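Local coordinates for putative lipoprotein LppA (Mycobacterium tuberculosis, PDB 2V7S) that is of unknown function but is a putative membrane-anchored lipoprotein belonging to a family confined to pathogenic mycobacteria, at residues Gly57-Ala62 with Arg113-Asn118; Ala117-Phe122 with Thr180-Gly185; Asn167-Arg172 with Asp186-Gln191. All blocks are in the same frame, centred on the assembly; numbering follows the deposited sequence.

Contact 1. Residues Gly57-Ala62 with Arg113-Asn118; sequences GSYEAA and RRPIAN
Tyr59 packs its ring onto Arg113 and Pro115 in a buried helix-to-strand contact, where the first turn of helix 59-80 meets the end of strand 112-114 and the loop beyond it. With CG anti to the backbone N (chi1 159°), the tyrosine sends its ring from the helix toward the strand. Arg113 crosses one ring face with its aliphatic part: CB lies 3.6 Å from Tyr59 CE2, and CD is over the same ring. The guanidinium, its plane 57° from that of the ring, continues beyond it, where NE bonds Ala109 O and NH1 bonds Asn100 O. The backbone of Arg114 meets the ring at its edge, and Pro115 approaches obliquely, its CA 3.5 Å from Tyr59 CE2. One turn further along the helix, the methyl CB of Ala62 rests 3.7 Å from Pro115 CG.

No direct hydrogen bond joins the two segments; a water does. It donates to Tyr59 OH at 2.7 Å and accepts from Ile116 N at 2.9 Å, while the same hydroxyl reaches Arg99 O. The ring is thus pinned at its polar end as well as packed along its carbon surface. Ser58 steadies the helix start, its OG accepting from Ala61 N over 2.9 Å. Pro115, Tyr59 and Ala62 also touch Phe188 of strand 188-189. The whole is a serine N-capped helix whose first turn, led by an aromatic residue, docks on a small antiparallel sheet of strands 102-103, 112-114 and 188-189.

Contact 2. Residues Ala117-Phe122 with Thr180-Gly185; sequences ANSVMF and TLNITG
Leu181 O is approached by two donors: Val120 N, 3.2 Å away along a nearly straight N-H (166°) in the carbonyl plane, and a water 2.8 Å from the oxygen, a likely donor although its protons have other claimants. The return bond, Leu181 N to Val120 O at 3.0 Å, completes an antiparallel hydrogen-bonded pair, and Thr180 CA adds a CA-H...O contact to the same Val120 O. Ala117 N then donates to Ile183 O at 2.9 Å. Between these bonds three steps of one chain face two of the other, and water stands between the backbones: a second water accepts from Ile183 N. Ser119 OG lies 3.1 Å from Asn182 OD1, but it also bonds Asp98 OD2, so its allegiance is not settled.

On one face of the sheet Val120 and Leu181 run side by side, CB to CB 3.9 Å. With CG1 anti to its own backbone N (chi1 162°), Val120 also lays that methyl over the Phe122 ring, toward the rim, while Phe122 CE1 meets Leu181 CB. On the other face SE of Met121, present as selenomethionine, stands 3.9 Å from Thr180 CG2. Strand 86-88 flanks 120-122 and strand 169-175 flanks 179-184, while helix 59-80 covers Leu181 and Ile183 with Leu66, Ala70 and Ile73.

Contact 3. Residues Asn167-Arg172 with Asp186-Gln191; sequences NGYEFR and DCFLLQ
Gly168 and Asp186 bring together a beta-hairpin turn and the link between two sheets. Asn167 and Gly168, both with positive phi, are the central pair of a type I' turn joining strands 160-166 and 169-175; Asp186 lies on the connection from strand 179-184 to strand 188-189.

The backbone contacts are close without being conventional hydrogen bonds. Gly168 O is 3.2 Å from Asp186 N, but the angle is poor; Asp186 CA instead makes a CA-H...O contact with that oxygen, at 3.3 Å, and Arg114 NH2 supplies its hydrogen bond.

Charge and dimer contacts hold the carboxylate. Asp186 OD2 forms a salt bridge with Lys56 and a hydrogen bond with Thr37 of the second subunit, and OD1 accepts a weak bond from Cys187 N at 2.8 Å. Such partners would probably favour the ionised form. Asn167 OD1 likewise bonds Arg40 of the second subunit, so the turn and the link both face the neighbouring copy. Cys187 is held to Cys104 by a disulfide.

The Tyr169 ring supplies a further kind of contact. Its CG anti to the carbonyl carbon (chi1 -62°), Tyr169 turns one ring face to the aspartate backbone, with Asp186 N 3.8 Å above the plane and over the centre. Asp186 CB makes an off-centre CH-pi contact with the same ring, 4.3 Å from its centroid. The side chains of Tyr169 and Phe188 cross at about a right angle, and the hydroxyl does the touching: Tyr169 OH sits in the plane of the Phe188 ring, at its edge, 3.5 Å from CZ.

Contacts 1 and 3, with centres about 7 Å apart, both reach the small sheet, where strands 112-114 and 188-189 are neighbours: Tyr59 N, at the helix start, probably donates to Leu189 O at 2.9 Å. Contact 2 lies in the larger sheet, its centre about 13 Å from that of contact 1 and about 14 Å from that of contact 3. Residues 113-118 lead from one sheet into the other, and Pro115 O probably accepts from Gly185 N at 2.7 Å on the way. Contact 3 also has its 169-172 half in the larger sheet, paired with strand 179-184 of contact 2 (Asn182 N to Arg172 O, probably bonded, 2.8 Å). With the function unknown, no active site can be assigned; a glycerol, probably from crystallisation, lies by Met121.

Contact 1. Residues Gly57-Ala62 with Arg113-Asn118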
ATOM      1  N   GLY A  57      -5.686  16.933 -12.953  1.00 21.88           N
ATOM      2  CA  GLY A  57      -6.959  17.641 -12.861  1.00 21.14           C
ATOM      3  C   GLY A  57      -7.987  16.875 -12.055  1.00 20.61           C
ATOM      4  O   GLY A  57      -7.705  15.774 -11.596  1.00 19.89           O
ATOM      5  N   SER A  58      -9.185  17.458 -11.902  1.00 20.11           N
ATOM      6  CA  SER A  58     -10.216  16.947 -10.980  1.00 18.65           C
ATOM      7  C   SER A  58     -11.094  15.880 -11.604  1.00 18.80           C
ATOM      8  O   SER A  58     -11.256  15.812 -12.814  1.00 18.31           O
ATOM      9  CB  SER A  58     -11.123  18.085 -10.478  1.00 18.33           C
ATOM     10  OG  SER A  58     -11.833  18.636 -11.587  1.00 18.79           O
ATOM     11  N   TYR A  59     -11.642  15.054 -10.735  1.00 18.82           N
ATOM     12  CA  TYR A  59     -12.679  14.114 -11.069  1.00 18.87           C
ATOM     13  C   TYR A  59     -13.880  14.839 -11.664  1.00 19.33           C
ATOM     14  O   TYR A  59     -14.463  14.368 -12.603  1.00 19.58           O
ATOM     15  CB  TYR A  59     -13.087  13.428  -9.780  1.00 19.63           C
ATOM     16  CG  TYR A  59     -14.445  12.806  -9.811  1.00 19.48           C
ATOM     17  CD1 TYR A  59     -15.547  13.450  -9.242  1.00 20.47           C
ATOM     18  CD2 TYR A  59     -14.609  11.552 -10.352  1.00 20.22           C
ATOM     19  CE1 TYR A  59     -16.818  12.849  -9.237  1.00 23.00           C
ATOM     20  CE2 TYR A  59     -15.844  10.947 -10.365  1.00 21.52           C
ATOM     21  CZ  TYR A  59     -16.940  11.590  -9.822  1.00 22.36           C
ATOM     22  OH  TYR A  59     -18.144  10.927  -9.849  1.00 25.91           O
ATOM     23  N   GLU A  60     -14.241  15.991 -11.097  1.00 19.23           N
ATOM     24  CA  GLU A  60     -15.398  16.764 -11.565  1.00 20.36           C
ATOM     25  C   GLU A  60     -15.195  17.230 -12.996  1.00 19.08           C
ATOM     26  O   GLU A  60     -16.112  17.154 -13.789  1.00 18.56           O
ATOM     27  CB  GLU A  60     -15.638  17.993 -10.662  1.00 20.79           C
ATOM     28  CG  GLU A  60     -16.151  17.641  -9.233  1.00 22.49           C
ATOM     29  CD  GLU A  60     -15.028  17.259  -8.221  1.00 25.32           C
ATOM     30  OE1 GLU A  60     -13.854  17.085  -8.617  1.00 21.77           O
ATOM     31  OE2 GLU A  60     -15.324  17.128  -7.007  1.00 23.30           O
ATOM     32  N   ALA A  61     -13.991  17.695 -13.333  1.00 17.28           N
ATOM     33  CA  ALA A  61     -13.725  18.108 -14.722  1.00 17.23           C
ATOM     34  C   ALA A  61     -13.744  16.894 -15.644  1.00 17.66           C
ATOM     35  O   ALA A  61     -14.276  16.940 -16.748  1.00 18.25           O
ATOM     36  CB  ALA A  61     -12.364  18.849 -14.852  1.00 16.72           C
ATOM     37  N   ALA A  62     -13.123  15.816 -15.207  1.00 16.61           N
ATOM     38  CA  ALA A  62     -13.060  14.600 -16.025  1.00 18.42           C
ATOM     39  C   ALA A  62     -14.433  14.033 -16.351  1.00 18.38           C
ATOM     40  O   ALA A  62     -14.610  13.477 -17.419  1.00 19.39           O
ATOM     41  CB  ALA A  62     -12.263  13.545 -15.296  1.00 18.39           C
ATOM     42  N   ARG A 113     -11.898   9.358  -7.349  1.00 20.12           N
ATOM     43  CA  ARG A 113     -12.929   8.477  -7.944  1.00 21.26           C
ATOM     44  C   ARG A 113     -12.672   8.395  -9.429  1.00 20.92           C
ATOM     45  O   ARG A 113     -11.987   9.257 -10.001  1.00 20.12           O
ATOM     46  CB  ARG A 113     -14.345   9.022  -7.703  1.00 20.89           C
ATOM     47  CG  ARG A 113     -14.772   8.986  -6.240  1.00 22.72           C
ATOM     48  CD  ARG A 113     -16.091   9.717  -6.006  1.00 23.88           C
ATOM     49  NE  ARG A 113     -16.265   9.992  -4.588  1.00 23.54           N
ATOM     50  CZ  ARG A 113     -17.432  10.209  -3.985  1.00 27.08           C
ATOM     51  NH1 ARG A 113     -18.570  10.170  -4.684  1.00 29.59           N
ATOM     52  NH2 ARG A 113     -17.465  10.433  -2.673  1.00 27.24           N
ATOM     53  N   ARG A 114     -13.255   7.366 -10.048  1.00 20.97           N
ATOM     54  CA  ARG A 114     -13.216   7.196 -11.488  1.00 20.87           C
ATOM     55  C   ARG A 114     -14.552   7.750 -12.012  1.00 20.90           C
ATOM     56  O   ARG A 114     -15.637   7.298 -11.555  1.00 18.73           O
ATOM     57  CB  ARG A 114     -13.081   5.694 -11.818  1.00 20.71           C
ATOM     58  CG  ARG A 114     -11.743   5.054 -11.355  1.00 19.19           C
ATOM     59  CD  ARG A 114     -11.742   3.542 -11.725  1.00 23.25           C
ATOM     60  NE  ARG A 114     -11.662   3.304 -13.184  1.00 28.68           N
ATOM     61  CZ  ARG A 114     -12.155   2.222 -13.814  1.00 34.70           C
ATOM     62  NH1 ARG A 114     -12.785   1.262 -13.133  1.00 33.58           N
ATOM     63  NH2 ARG A 114     -12.044   2.093 -15.141  1.00 32.81           N
ATOM     64  N   PRO A 115     -14.496   8.759 -12.921  1.00 21.16           N
ATOM     65  CA  PRO A 115     -15.759   9.311 -13.427  1.00 21.46           C
ATOM     66  C   PRO A 115     -16.518   8.299 -14.271  1.00 22.48           C
ATOM     67  O   PRO A 115     -15.905   7.451 -14.908  1.00 22.30           O
ATOM     68  CB  PRO A 115     -15.328  10.488 -14.287  1.00 21.88           C
ATOM     69  CG  PRO A 115     -13.864  10.302 -14.568  1.00 24.25           C
ATOM     70  CD  PRO A 115     -13.309   9.441 -13.474  1.00 19.02           C
ATOM     71  N   ILE A 116     -17.847   8.398 -14.230  1.00 22.26           N
ATOM     72  CA  ILE A 116     -18.723   7.614 -15.080  1.00 22.21           C
ATOM     73  C   ILE A 116     -19.513   8.654 -15.868  1.00 21.75           C
ATOM     74  O   ILE A 116     -20.176   9.559 -15.302  1.00 20.41           O
ATOM     75  CB  ILE A 116     -19.689   6.753 -14.245  1.00 21.49           C
ATOM     76  CG1 ILE A 116     -18.930   5.706 -13.392  1.00 20.29           C
ATOM     77  CG2 ILE A 116     -20.785   6.123 -15.161  1.00 21.85           C
ATOM     78  CD1 ILE A 116     -19.837   5.008 -12.368  1.00 23.03           C
ATOM     79  N   ALA A 117     -19.403   8.580 -17.177  1.00 22.18           N
ATOM     80  CA  ALA A 117     -20.117   9.532 -18.029  1.00 22.03           C
ATOM     81  C   ALA A 117     -21.658   9.315 -17.867  1.00 22.70           C
ATOM     82  O   ALA A 117     -22.114   8.161 -17.629  1.00 22.48           O
ATOM     83  CB  ALA A 117     -19.648   9.337 -19.458  1.00 20.92           C
ATOM     84  N   ASN A 118     -22.476  10.378 -17.955  1.00 22.11           N
ATOM     85  CA  ASN A 118     -23.939  10.156 -17.932  1.00 22.50           C
ATOM     86  C   ASN A 118     -24.247   9.027 -18.928  1.00 22.09           C
ATOM     87  O   ASN A 118     -23.789   9.085 -20.076  1.00 21.33           O
ATOM     88  CB  ASN A 118     -24.715  11.414 -18.333  1.00 22.21           C
ATOM     89  CG  ASN A 118     -24.516  12.580 -17.372  1.00 24.03           C
ATOM     90  OD1 ASN A 118     -23.838  12.479 -16.360  1.00 29.76           O
ATOM     91  ND2 ASN A 118     -25.101  13.703 -17.713  1.00 31.01           N
TER
HETATM   92  O   HOH W   1     -18.944  10.288 -12.347  1.00 18.05           O

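Contact 2. Residues Ala117-Phe122 with Thr180-Gly185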
ATOM      1  N   ALA A 117     -19.403   8.580 -17.177  1.00 22.18           N
ATOM      2  CA  ALA A 117     -20.117   9.532 -18.029  1.00 22.03           C
ATOM      3  C   ALA A 117     -21.658   9.315 -17.867  1.00 22.70           C
ATOM      4  O   ALA A 117     -22.114   8.161 -17.629  1.00 22.48           O
ATOM      5  CB  ALA A 117     -19.648   9.337 -19.458  1.00 20.92           C
ATOM      6  N   ASN A 118     -22.476  10.378 -17.955  1.00 22.11           N
ATOM      7  CA  ASN A 118     -23.939  10.156 -17.932  1.00 22.50           C
ATOM      8  C   ASN A 118     -24.247   9.027 -18.928  1.00 22.09           C
ATOM      9  O   ASN A 118     -23.789   9.085 -20.076  1.00 21.33           O
ATOM     10  CB  ASN A 118     -24.715  11.414 -18.333  1.00 22.21           C
ATOM     11  CG  ASN A 118     -24.516  12.580 -17.372  1.00 24.03           C
ATOM     12  OD1 ASN A 118     -23.838  12.479 -16.360  1.00 29.76           O
ATOM     13  ND2 ASN A 118     -25.101  13.703 -17.713  1.00 31.01           N
ATOM     14  N   SER A 119     -24.985   8.015 -18.475  1.00 21.57           N
ATOM     15  CA  SER A 119     -25.402   6.888 -19.315  1.00 22.06           C
ATOM     16  C   SER A 119     -26.230   7.340 -20.538  1.00 20.81           C
ATOM     17  O   SER A 119     -27.089   8.203 -20.434  1.00 20.38           O
ATOM     18  CB  SER A 119     -26.242   5.887 -18.523  1.00 23.10           C
ATOM     19  OG  SER A 119     -25.585   5.510 -17.313  1.00 28.99           O
ATOM     20  N   VAL A 120     -25.941   6.729 -21.681  1.00 20.17           N
ATOM     21  CA  VAL A 120     -26.584   7.029 -22.944  1.00 19.63           C
ATOM     22  C   VAL A 120     -27.499   5.843 -23.250  1.00 20.84           C
ATOM     23  O   VAL A 120     -27.054   4.695 -23.145  1.00 18.65           O
ATOM     24  CB  VAL A 120     -25.554   7.209 -24.069  1.00 20.28           C
ATOM     25  CG1 VAL A 120     -26.238   7.079 -25.444  1.00 18.55           C
ATOM     26  CG2 VAL A 120     -24.835   8.602 -23.967  1.00 19.82           C
HETATM   27  N   MSE A 121     -28.769   6.122 -23.587  1.00 18.94           N
HETATM   28  CA  MSE A 121     -29.719   5.084 -24.010  1.00 21.17           C
HETATM   29  C   MSE A 121     -30.081   5.280 -25.488  1.00 20.92           C
HETATM   30  O   MSE A 121     -30.554   6.364 -25.852  1.00 19.60           O
HETATM   31  CB  MSE A 121     -31.008   5.259 -23.221  1.00 21.09           C
HETATM   32  CG  MSE A 121     -32.113   4.309 -23.668  1.00 30.22           C
HETATM   33 SE   MSE A 121     -31.759   2.556 -22.918  1.00 51.28          SE
HETATM   34  CE  MSE A 121     -32.111   3.039 -21.012  1.00 41.31           C
ATOM     35  N   PHE A 122     -29.931   4.252 -26.331  1.00 20.08           N
ATOM     36  CA  PHE A 122     -30.283   4.421 -27.758  1.00 18.89           C
ATOM     37  C   PHE A 122     -31.769   4.070 -27.940  1.00 18.55           C
ATOM     38  O   PHE A 122     -32.320   3.324 -27.151  1.00 18.80           O
ATOM     39  CB  PHE A 122     -29.385   3.587 -28.690  1.00 18.04           C
ATOM     40  CG  PHE A 122     -27.942   4.072 -28.721  1.00 19.76           C
ATOM     41  CD1 PHE A 122     -26.988   3.478 -27.901  1.00 19.65           C
ATOM     42  CD2 PHE A 122     -27.566   5.114 -29.562  1.00 19.11           C
ATOM     43  CE1 PHE A 122     -25.651   3.937 -27.909  1.00 19.10           C
ATOM     44  CE2 PHE A 122     -26.220   5.610 -29.565  1.00 19.90           C
ATOM     45  CZ  PHE A 122     -25.275   4.967 -28.735  1.00 18.90           C
ATOM     46  N   THR A 180     -27.176   0.482 -24.756  1.00 18.54           N
ATOM     47  CA  THR A 180     -26.651   1.593 -23.976  1.00 20.22           C
ATOM     48  C   THR A 180     -25.196   1.800 -24.337  1.00 20.20           C
ATOM     49  O   THR A 180     -24.543   0.897 -24.853  1.00 19.42           O
ATOM     50  CB  THR A 180     -26.770   1.305 -22.449  1.00 21.22           C
ATOM     51  OG1 THR A 180     -26.095   0.070 -22.131  1.00 22.32           O
ATOM     52  CG2 THR A 180     -28.245   1.195 -22.029  1.00 21.81           C
ATOM     53  N   LEU A 181     -24.703   3.006 -24.070  1.00 20.27           N
ATOM     54  CA  LEU A 181     -23.303   3.299 -24.072  1.00 20.42           C
ATOM     55  C   LEU A 181     -22.902   3.767 -22.664  1.00 21.17           C
ATOM     56  O   LEU A 181     -23.531   4.698 -22.088  1.00 18.37           O
ATOM     57  CB  LEU A 181     -23.021   4.440 -25.109  1.00 19.93           C
ATOM     58  CG  LEU A 181     -21.666   5.127 -25.072  1.00 21.10           C
ATOM     59  CD1 LEU A 181     -20.558   4.121 -25.455  1.00 20.62           C
ATOM     60  CD2 LEU A 181     -21.600   6.381 -26.007  1.00 22.45           C
ATOM     61  N   ASN A 182     -21.827   3.163 -22.121  1.00 21.07           N
ATOM     62  CA  ASN A 182     -21.298   3.635 -20.859  1.00 21.74           C
ATOM     63  C   ASN A 182     -19.804   3.862 -20.955  1.00 22.12           C
ATOM     64  O   ASN A 182     -19.145   3.240 -21.776  1.00 20.82           O
ATOM     65  CB  ASN A 182     -21.614   2.658 -19.749  1.00 22.68           C
ATOM     66  CG  ASN A 182     -23.035   2.782 -19.287  1.00 26.52           C
ATOM     67  OD1 ASN A 182     -23.363   3.692 -18.512  1.00 32.10           O
ATOM     68  ND2 ASN A 182     -23.899   1.882 -19.761  1.00 26.09           N
ATOM     69  N   ILE A 183     -19.315   4.791 -20.140  1.00 20.81           N
ATOM     70  CA  ILE A 183     -17.901   5.092 -20.116  1.00 21.54           C
ATOM     71  C   ILE A 183     -17.495   5.331 -18.678  1.00 21.82           C
ATOM     72  O   ILE A 183     -18.144   6.129 -17.962  1.00 22.02           O
ATOM     73  CB  ILE A 183     -17.556   6.378 -20.950  1.00 20.72           C
ATOM     74  CG1 ILE A 183     -18.151   6.343 -22.373  1.00 22.04           C
ATOM     75  CG2 ILE A 183     -16.016   6.607 -21.010  1.00 21.71           C
ATOM     76  CD1 ILE A 183     -18.047   7.675 -23.098  1.00 22.49           C
ATOM     77  N   THR A 184     -16.397   4.701 -18.280  1.00 22.43           N
ATOM     78  CA  THR A 184     -15.799   4.964 -16.989  1.00 22.61           C
ATOM     79  C   THR A 184     -14.387   5.434 -17.262  1.00 21.69           C
ATOM     80  O   THR A 184     -13.703   4.899 -18.147  1.00 20.77           O
ATOM     81  CB  THR A 184     -15.768   3.676 -16.139  1.00 23.95           C
ATOM     82  OG1 THR A 184     -17.111   3.226 -15.984  1.00 24.23           O
ATOM     83  CG2 THR A 184     -15.203   3.947 -14.748  1.00 24.35           C
ATOM     84  N   GLY A 185     -13.960   6.436 -16.518  1.00 20.49           N
ATOM     85  CA  GLY A 185     -12.621   6.987 -16.753  1.00 20.73           C
ATOM     86  C   GLY A 185     -11.585   6.447 -15.790  1.00 20.67           C
ATOM     87  O   GLY A 185     -11.843   5.586 -14.960  1.00 20.70           O
TER
HETATM   88  O   HOH W   2     -21.518   5.934 -18.456  1.00 18.72           O
HETATM   89  O   HOH W   3     -22.136   7.102 -21.518  1.00 19.68           O

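Contact 3. Residues Asn167-Arg172 with Asp186-Gln191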
ATOM      1  N   ASN A 167      -5.504   2.507 -20.311  1.00 21.60           N
ATOM      2  CA  ASN A 167      -5.142   3.769 -19.700  1.00 22.74           C
ATOM      3  C   ASN A 167      -6.112   4.082 -18.561  1.00 22.87           C
ATOM      4  O   ASN A 167      -6.278   5.229 -18.145  1.00 22.26           O
ATOM      5  CB  ASN A 167      -5.116   4.857 -20.783  1.00 23.63           C
ATOM      6  CG  ASN A 167      -4.357   6.121 -20.362  1.00 29.01           C
ATOM      7  OD1 ASN A 167      -3.379   6.063 -19.604  1.00 33.20           O
ATOM      8  ND2 ASN A 167      -4.779   7.269 -20.907  1.00 30.19           N
ATOM      9  N   GLY A 168      -6.719   3.036 -18.014  1.00 21.64           N
ATOM     10  CA  GLY A 168      -7.701   3.221 -16.952  1.00 23.15           C
ATOM     11  C   GLY A 168      -9.104   3.654 -17.398  1.00 23.52           C
ATOM     12  O   GLY A 168      -9.984   3.822 -16.539  1.00 24.06           O
ATOM     13  N   TYR A 169      -9.326   3.765 -18.712  1.00 22.46           N
ATOM     14  CA  TYR A 169     -10.681   4.013 -19.266  1.00 21.69           C
ATOM     15  C   TYR A 169     -11.341   2.734 -19.739  1.00 21.58           C
ATOM     16  O   TYR A 169     -10.656   1.710 -20.027  1.00 20.70           O
ATOM     17  CB  TYR A 169     -10.660   5.032 -20.426  1.00 22.67           C
ATOM     18  CG  TYR A 169     -10.170   6.388 -20.003  1.00 26.12           C
ATOM     19  CD1 TYR A 169      -8.793   6.611 -19.801  1.00 25.99           C
ATOM     20  CD2 TYR A 169     -11.062   7.455 -19.807  1.00 26.96           C
ATOM     21  CE1 TYR A 169      -8.316   7.853 -19.431  1.00 27.87           C
ATOM     22  CE2 TYR A 169     -10.584   8.706 -19.391  1.00 27.65           C
ATOM     23  CZ  TYR A 169      -9.205   8.867 -19.201  1.00 27.62           C
ATOM     24  OH  TYR A 169      -8.690  10.068 -18.825  1.00 30.43           O
ATOM     25  N   GLU A 170     -12.681   2.777 -19.798  1.00 20.26           N
ATOM     26  CA  GLU A 170     -13.435   1.649 -20.333  1.00 20.92           C
ATOM     27  C   GLU A 170     -14.654   2.217 -21.056  1.00 20.02           C
ATOM     28  O   GLU A 170     -15.388   2.983 -20.468  1.00 20.04           O
ATOM     29  CB  GLU A 170     -13.819   0.614 -19.243  1.00 20.50           C
ATOM     30  CG  GLU A 170     -14.692  -0.593 -19.806  1.00 20.63           C
ATOM     31  CD  GLU A 170     -15.136  -1.630 -18.761  1.00 24.64           C
ATOM     32  OE1 GLU A 170     -14.886  -1.456 -17.546  1.00 29.43           O
ATOM     33  OE2 GLU A 170     -15.753  -2.651 -19.142  1.00 27.19           O
ATOM     34  N   PHE A 171     -14.826   1.860 -22.331  1.00 19.95           N
ATOM     35  CA  PHE A 171     -15.976   2.298 -23.137  1.00 20.07           C
ATOM     36  C   PHE A 171     -16.745   1.070 -23.473  1.00 20.15           C
ATOM     37  O   PHE A 171     -16.169   0.122 -23.988  1.00 20.59           O
ATOM     38  CB  PHE A 171     -15.511   2.967 -24.443  1.00 20.01           C
ATOM     39  CG  PHE A 171     -14.771   4.282 -24.241  1.00 21.33           C
ATOM     40  CD1 PHE A 171     -13.528   4.319 -23.616  1.00 21.15           C
ATOM     41  CD2 PHE A 171     -15.320   5.482 -24.700  1.00 21.60           C
ATOM     42  CE1 PHE A 171     -12.850   5.542 -23.448  1.00 20.51           C
ATOM     43  CE2 PHE A 171     -14.654   6.691 -24.509  1.00 22.27           C
ATOM     44  CZ  PHE A 171     -13.427   6.722 -23.894  1.00 20.27           C
ATOM     45  N   ARG A 172     -18.060   1.076 -23.231  1.00 19.89           N
ATOM     46  CA  ARG A 172     -18.848  -0.137 -23.465  1.00 19.48           C
ATOM     47  C   ARG A 172     -20.189   0.173 -24.135  1.00 19.83           C
ATOM     48  O   ARG A 172     -20.975   0.992 -23.640  1.00 16.89           O
ATOM     49  CB  ARG A 172     -19.123  -0.872 -22.155  1.00 20.64           C
ATOM     50  CG  ARG A 172     -19.575  -2.311 -22.410  1.00 22.27           C
ATOM     51  CD  ARG A 172     -19.810  -3.058 -21.112  1.00 25.43           C
ATOM     52  NE  ARG A 172     -20.137  -4.450 -21.387  1.00 26.37           N
ATOM     53  CZ  ARG A 172     -20.482  -5.339 -20.462  1.00 29.72           C
ATOM     54  NH1 ARG A 172     -20.748  -6.586 -20.821  1.00 28.38           N
ATOM     55  NH2 ARG A 172     -20.577  -4.975 -19.180  1.00 29.46           N
ATOM     56  N   ASP A 186     -10.371   6.965 -15.937  1.00 21.86           N
ATOM     57  CA  ASP A 186      -9.292   6.671 -15.055  1.00 23.43           C
ATOM     58  C   ASP A 186      -9.609   7.349 -13.711  1.00 23.42           C
ATOM     59  O   ASP A 186     -10.606   8.068 -13.611  1.00 22.84           O
ATOM     60  CB  ASP A 186      -8.018   7.239 -15.696  1.00 23.20           C
ATOM     61  CG  ASP A 186      -6.757   6.828 -14.981  1.00 24.40           C
ATOM     62  OD1 ASP A 186      -6.775   5.867 -14.218  1.00 23.86           O
ATOM     63  OD2 ASP A 186      -5.724   7.461 -15.235  1.00 26.21           O
ATOM     64  N   CYS A 187      -8.763   7.104 -12.702  1.00 24.79           N
ATOM     65  CA  CYS A 187      -8.903   7.642 -11.364  1.00 25.09           C
ATOM     66  C   CYS A 187      -8.444   9.106 -11.362  1.00 23.91           C
ATOM     67  O   CYS A 187      -7.400   9.428 -11.960  1.00 24.34           O
ATOM     68  CB  CYS A 187      -8.058   6.788 -10.365  1.00 26.94           C
ATOM     69  SG  CYS A 187      -8.190   7.353  -8.650  1.00 31.52           S
ATOM     70  N   PHE A 188      -9.222   9.999 -10.742  1.00 21.43           N
ATOM     71  CA  PHE A 188      -8.804  11.423 -10.615  1.00 19.70           C
ATOM     72  C   PHE A 188      -9.084  11.839  -9.196  1.00 19.07           C
ATOM     73  O   PHE A 188     -10.056  11.410  -8.639  1.00 18.43           O
ATOM     74  CB  PHE A 188      -9.614  12.372 -11.541  1.00 19.18           C
ATOM     75  CG  PHE A 188      -9.374  12.156 -13.017  1.00 18.97           C
ATOM     76  CD1 PHE A 188      -9.987  11.088 -13.681  1.00 20.31           C
ATOM     77  CD2 PHE A 188      -8.527  13.004 -13.743  1.00 20.50           C
ATOM     78  CE1 PHE A 188      -9.743  10.846 -15.053  1.00 19.95           C
ATOM     79  CE2 PHE A 188      -8.300  12.792 -15.137  1.00 21.06           C
ATOM     80  CZ  PHE A 188      -8.934  11.694 -15.780  1.00 19.88           C
ATOM     81  N   LEU A 189      -8.221  12.677  -8.631  1.00 18.02           N
ATOM     82  CA  LEU A 189      -8.463  13.320  -7.347  1.00 17.16           C
ATOM     83  C   LEU A 189      -9.685  14.210  -7.425  1.00 18.02           C
ATOM     84  O   LEU A 189      -9.888  14.931  -8.406  1.00 17.87           O
ATOM     85  CB  LEU A 189      -7.239  14.197  -6.969  1.00 16.63           C
ATOM     86  CG  LEU A 189      -5.841  13.561  -6.858  1.00 16.18           C
ATOM     87  CD1 LEU A 189      -4.754  14.581  -6.475  1.00 15.66           C
ATOM     88  CD2 LEU A 189      -5.926  12.480  -5.761  1.00 13.75           C
ATOM     89  N   LEU A 190     -10.490  14.198  -6.365  1.00 18.08           N
ATOM     90  CA  LEU A 190     -11.565  15.149  -6.232  1.00 18.15           C
ATOM     91  C   LEU A 190     -11.005  16.580  -6.179  1.00 17.77           C
ATOM     92  O   LEU A 190      -9.917  16.791  -5.656  1.00 17.29           O
ATOM     93  CB  LEU A 190     -12.311  14.842  -4.920  1.00 18.79           C
ATOM     94  CG  LEU A 190     -12.883  13.414  -4.768  1.00 20.35           C
ATOM     95  CD1 LEU A 190     -13.508  13.205  -3.376  1.00 21.21           C
ATOM     96  CD2 LEU A 190     -13.932  13.126  -5.855  1.00 22.56           C
ATOM     97  N   GLN A 191     -11.744  17.559  -6.699  1.00 17.74           N
ATOM     98  CA  GLN A 191     -11.301  18.944  -6.581  1.00 18.79           C
ATOM     99  C   GLN A 191     -11.003  19.354  -5.120  1.00 18.41           C
ATOM    100  O   GLN A 191     -10.063  20.091  -4.868  1.00 17.87           O
ATOM    101  CB  GLN A 191     -12.280  19.929  -7.246  1.00 18.65           C
ATOM    102  CG  GLN A 191     -11.805  21.377  -7.104  1.00 20.38           C
ATOM    103  CD  GLN A 191     -10.537  21.609  -7.899  1.00 21.40           C
ATOM    104  OE1 GLN A 191     -10.398  21.079  -9.006  1.00 22.44           O
ATOM    105  NE2 GLN A 191      -9.619  22.393  -7.364  1.00 21.79           N
TER